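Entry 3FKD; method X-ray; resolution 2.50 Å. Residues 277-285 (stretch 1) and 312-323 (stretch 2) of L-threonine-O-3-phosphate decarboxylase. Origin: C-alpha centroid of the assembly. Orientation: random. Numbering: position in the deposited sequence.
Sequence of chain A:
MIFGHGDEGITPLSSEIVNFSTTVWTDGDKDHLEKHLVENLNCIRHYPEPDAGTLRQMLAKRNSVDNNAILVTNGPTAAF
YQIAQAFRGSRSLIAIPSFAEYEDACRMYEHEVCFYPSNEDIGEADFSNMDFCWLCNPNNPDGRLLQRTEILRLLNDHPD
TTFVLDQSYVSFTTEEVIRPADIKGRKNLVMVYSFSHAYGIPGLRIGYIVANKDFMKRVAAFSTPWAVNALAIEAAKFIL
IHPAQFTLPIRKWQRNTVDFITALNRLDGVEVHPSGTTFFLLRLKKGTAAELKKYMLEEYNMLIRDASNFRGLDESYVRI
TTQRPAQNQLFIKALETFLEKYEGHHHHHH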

# COMPACT_ATOMS: atom_id res chain seq x y z
N THR A 277 -4.29 16.18 24.47
CA THR A 277 -3.12 16.05 23.64
C THR A 277 -2.87 17.33 22.86
O THR A 277 -3.49 18.33 23.15
CB THR A 277 -3.20 14.82 22.70
OG1 THR A 277 -1.92 14.54 22.17
CG2 THR A 277 -4.16 15.06 21.53
N THR A 278 -2.00 17.29 21.85
CA THR A 278 -1.54 18.52 21.21
C THR A 278 -2.37 19.03 20.01
O THR A 278 -2.04 20.05 19.40
CB THR A 278 -0.10 18.38 20.78
OG1 THR A 278 -0.03 17.26 19.92
CG2 THR A 278 0.78 18.08 21.96
N PHE A 279 -3.44 18.32 19.69
CA PHE A 279 -4.45 18.90 18.82
C PHE A 279 -5.80 18.88 19.55
O PHE A 279 -5.94 18.18 20.56
CB PHE A 279 -4.54 18.11 17.51
CG PHE A 279 -4.74 16.64 17.71
CD1 PHE A 279 -6.00 16.13 17.90
CD2 PHE A 279 -3.64 15.78 17.74
CE1 PHE A 279 -6.17 14.79 18.12
CE2 PHE A 279 -3.81 14.43 17.94
CZ PHE A 279 -5.05 13.92 18.12
N PHE A 280 -6.79 19.61 19.04
CA PHE A 280 -8.05 19.83 19.77
C PHE A 280 -9.15 20.36 18.83
O PHE A 280 -8.87 20.91 17.78
CB PHE A 280 -7.83 20.84 20.95
CG PHE A 280 -7.16 22.11 20.52
CD1 PHE A 280 -7.89 23.14 19.95
CD2 PHE A 280 -5.78 22.24 20.61
CE1 PHE A 280 -7.28 24.29 19.52
CE2 PHE A 280 -5.16 23.38 20.16
CZ PHE A 280 -5.92 24.42 19.63
N LEU A 281 -10.40 20.20 19.23
CA LEU A 281 -11.53 20.82 18.54
C LEU A 281 -11.80 22.29 19.05
O LEU A 281 -11.77 22.58 20.25
CB LEU A 281 -12.76 19.92 18.75
CG LEU A 281 -13.31 18.89 17.75
CD1 LEU A 281 -12.45 18.53 16.56
CD2 LEU A 281 -13.74 17.64 18.48
N LEU A 282 -12.01 23.22 18.14
CA LEU A 282 -12.69 24.44 18.54
C LEU A 282 -14.04 24.66 17.83
O LEU A 282 -14.23 24.31 16.65
CB LEU A 282 -11.76 25.66 18.50
CG LEU A 282 -11.56 26.60 17.32
CD1 LEU A 282 -12.88 27.05 16.63
CD2 LEU A 282 -10.79 27.82 17.85
N ARG A 283 -14.98 25.23 18.58
CA ARG A 283 -16.33 25.53 18.07
C ARG A 283 -16.52 27.01 17.83
O ARG A 283 -16.24 27.84 18.70
CB ARG A 283 -17.38 25.07 19.09
CG ARG A 283 -18.70 24.66 18.48
CD ARG A 283 -19.73 24.49 19.57
NE ARG A 283 -20.64 23.40 19.25
CZ ARG A 283 -21.91 23.56 18.89
NH1 ARG A 283 -22.66 22.51 18.60
NH2 ARG A 283 -22.41 24.78 18.84
N LEU A 284 -16.95 27.36 16.62
CA LEU A 284 -17.40 28.71 16.37
C LEU A 284 -18.82 28.87 16.92
O LEU A 284 -19.69 28.10 16.56
CB LEU A 284 -17.39 29.00 14.89
CG LEU A 284 -16.02 28.83 14.24
CD1 LEU A 284 -16.02 29.49 12.89
CD2 LEU A 284 -14.99 29.48 15.11
N LYS A 285 -19.03 29.85 17.80
CA LYS A 285 -20.38 30.26 18.23
C LYS A 285 -21.19 30.67 17.00
O LYS A 285 -22.31 30.21 16.81
CB LYS A 285 -20.31 31.39 19.24
CG LYS A 285 -21.53 32.32 19.25
CD LYS A 285 -21.18 33.81 19.60
CE LYS A 285 -20.84 34.02 21.08
NZ LYS A 285 -20.04 35.26 21.27
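Stretch 2 312-323: GLDESYVRITTQ

I320 N donates to F280 O at 2.9 Å, and F280 N donates back to I320 O at 3.0 Å. L282 and V318 form the second such pair, with L282 N to V318 O at 2.9 Å and V318 N to L282 O at 3.0 Å. The ladder continues past both ends of strand 317-321: L284 N reaches S316 O at 2.8 Å, and T322 N reaches T278 O at 3.1 Å. These backbone hydrogen bonds fix the register.

One side-chain hydrogen bond of similar length joins the strands. R283 NE donates to Y317 OH at 2.8 Å, nearly straight. The same arginine lays its aliphatic part over the tyrosine ring, with R283 CG 4.0 Å from the ring centroid. D314 adds only a distant opposite charge, R283 NH1 to D314 OD2 at 4.3 Å. Its OD1 instead accepts from S316 OG at 2.7 Å, within the type I turn from D314 to Y317 that leads into the strand.

Stretch 2 thus lies beside stretch 1 as an antiparallel neighbour in a β-sheet. Strand 317-321 runs at 149° to strand 279-284, and the axes approach to 4.7 Å. Between the hydrogen-bonded pairs lie the non-hydrogen-bonded pairs F279-T321, L281-R319 and R283-Y317. Their CA atoms come closer, 4.0 Å for F279 CA to T321 CA. Here CA-H groups face carbonyls, as in L281 CA to V318 O at 3.4 Å.

Side chains alternate between the two faces of the sheet. F280, L282, V318 and I320 share one face. F280 CE1 packs on I320 CB at 3.6 Å, and L282 CD1 on V318 CG2 at 3.6 Å. On the other face, L281 CG meets Y317 CD2 at 4.1 Å. L281 CD2 also reaches L313 CD1 at 4.1 Å, extending the packing beyond the strand.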

# COMPACT_ATOMS: atom_id res chain seq x y z
N GLY A 312 -20.89 13.16 14.19
CA GLY A 312 -21.14 13.78 15.49
C GLY A 312 -20.69 15.22 15.66
O GLY A 312 -20.81 15.78 16.77
N LEU A 313 -20.19 15.83 14.59
CA LEU A 313 -19.87 17.25 14.58
C LEU A 313 -20.56 17.92 13.40
O LEU A 313 -20.76 17.30 12.37
CB LEU A 313 -18.35 17.48 14.48
CG LEU A 313 -17.47 16.62 15.39
CD1 LEU A 313 -16.02 16.96 15.17
CD2 LEU A 313 -17.90 16.79 16.86
N ASP A 314 -20.93 19.19 13.54
CA ASP A 314 -21.55 19.92 12.42
C ASP A 314 -20.54 20.94 11.82
O ASP A 314 -19.33 20.80 12.02
CB ASP A 314 -22.87 20.58 12.86
CG ASP A 314 -22.68 21.56 14.01
OD1 ASP A 314 -21.53 21.75 14.46
OD2 ASP A 314 -23.68 22.15 14.46
N GLU A 315 -21.03 21.95 11.11
CA GLU A 315 -20.17 22.93 10.44
C GLU A 315 -19.58 24.00 11.36
O GLU A 315 -18.92 24.93 10.90
CB GLU A 315 -20.91 23.62 9.29
CG GLU A 315 -21.53 22.69 8.24
N SER A 316 -19.82 23.88 12.66
CA SER A 316 -19.26 24.85 13.58
C SER A 316 -17.89 24.41 14.11
O SER A 316 -17.24 25.17 14.82
CB SER A 316 -20.22 25.10 14.74
OG SER A 316 -20.41 23.92 15.51
N TYR A 317 -17.47 23.18 13.77
CA TYR A 317 -16.24 22.60 14.34
C TYR A 317 -15.02 22.59 13.40
O TYR A 317 -15.11 22.19 12.24
CB TYR A 317 -16.48 21.18 14.83
CG TYR A 317 -17.31 21.08 16.07
CD1 TYR A 317 -18.70 20.97 16.00
CD2 TYR A 317 -16.72 21.05 17.32
CE1 TYR A 317 -19.48 20.85 17.13
CE2 TYR A 317 -17.51 20.95 18.47
CZ TYR A 317 -18.90 20.84 18.35
OH TYR A 317 -19.70 20.74 19.46
N VAL A 318 -13.88 23.04 13.92
CA VAL A 318 -12.58 22.82 13.27
C VAL A 318 -11.64 22.06 14.20
O VAL A 318 -11.72 22.17 15.42
CB VAL A 318 -11.91 24.15 12.82
CG1 VAL A 318 -12.84 24.94 11.95
CG2 VAL A 318 -11.48 24.96 14.01
N ARG A 319 -10.75 21.27 13.62
CA ARG A 319 -9.67 20.65 14.38
C ARG A 319 -8.41 21.51 14.19
O ARG A 319 -8.08 21.86 13.06
CB ARG A 319 -9.41 19.19 13.92
CG ARG A 319 -8.52 18.39 14.90
CD ARG A 319 -8.16 17.04 14.41
NE ARG A 319 -7.46 17.18 13.16
CZ ARG A 319 -7.43 16.27 12.19
NH1 ARG A 319 -8.04 15.09 12.34
NH2 ARG A 319 -6.76 16.54 11.10
N ILE A 320 -7.74 21.83 15.29
CA ILE A 320 -6.50 22.61 15.26
C ILE A 320 -5.32 21.92 16.00
O ILE A 320 -5.47 21.55 17.17
CB ILE A 320 -6.67 23.96 15.94
CG1 ILE A 320 -7.95 24.67 15.49
CG2 ILE A 320 -5.42 24.83 15.76
CD1 ILE A 320 -7.75 25.65 14.39
N THR A 321 -4.18 21.75 15.32
CA THR A 321 -2.95 21.30 15.97
C THR A 321 -1.99 22.44 16.31
O THR A 321 -1.57 23.19 15.43
CB THR A 321 -2.15 20.30 15.09
OG1 THR A 321 -3.04 19.31 14.58
CG2 THR A 321 -1.00 19.64 15.89
N THR A 322 -1.63 22.53 17.58
CA THR A 322 -0.60 23.46 18.05
C THR A 322 0.69 23.44 17.20
O THR A 322 1.36 22.43 17.10
CB THR A 322 -0.25 23.12 19.49
OG1 THR A 322 -1.45 23.13 20.26
CG2 THR A 322 0.87 24.06 20.08
N GLN A 323 0.99 24.57 16.59
CA GLN A 323 2.20 24.79 15.82
C GLN A 323 3.22 25.52 16.71
O GLN A 323 3.19 25.37 17.92
CB GLN A 323 1.87 25.54 14.54
CG GLN A 323 0.92 24.74 13.60
CD GLN A 323 1.41 23.27 13.34
OE1 GLN A 323 2.54 23.06 12.89
NE2 GLN A 323 0.59 22.29 13.69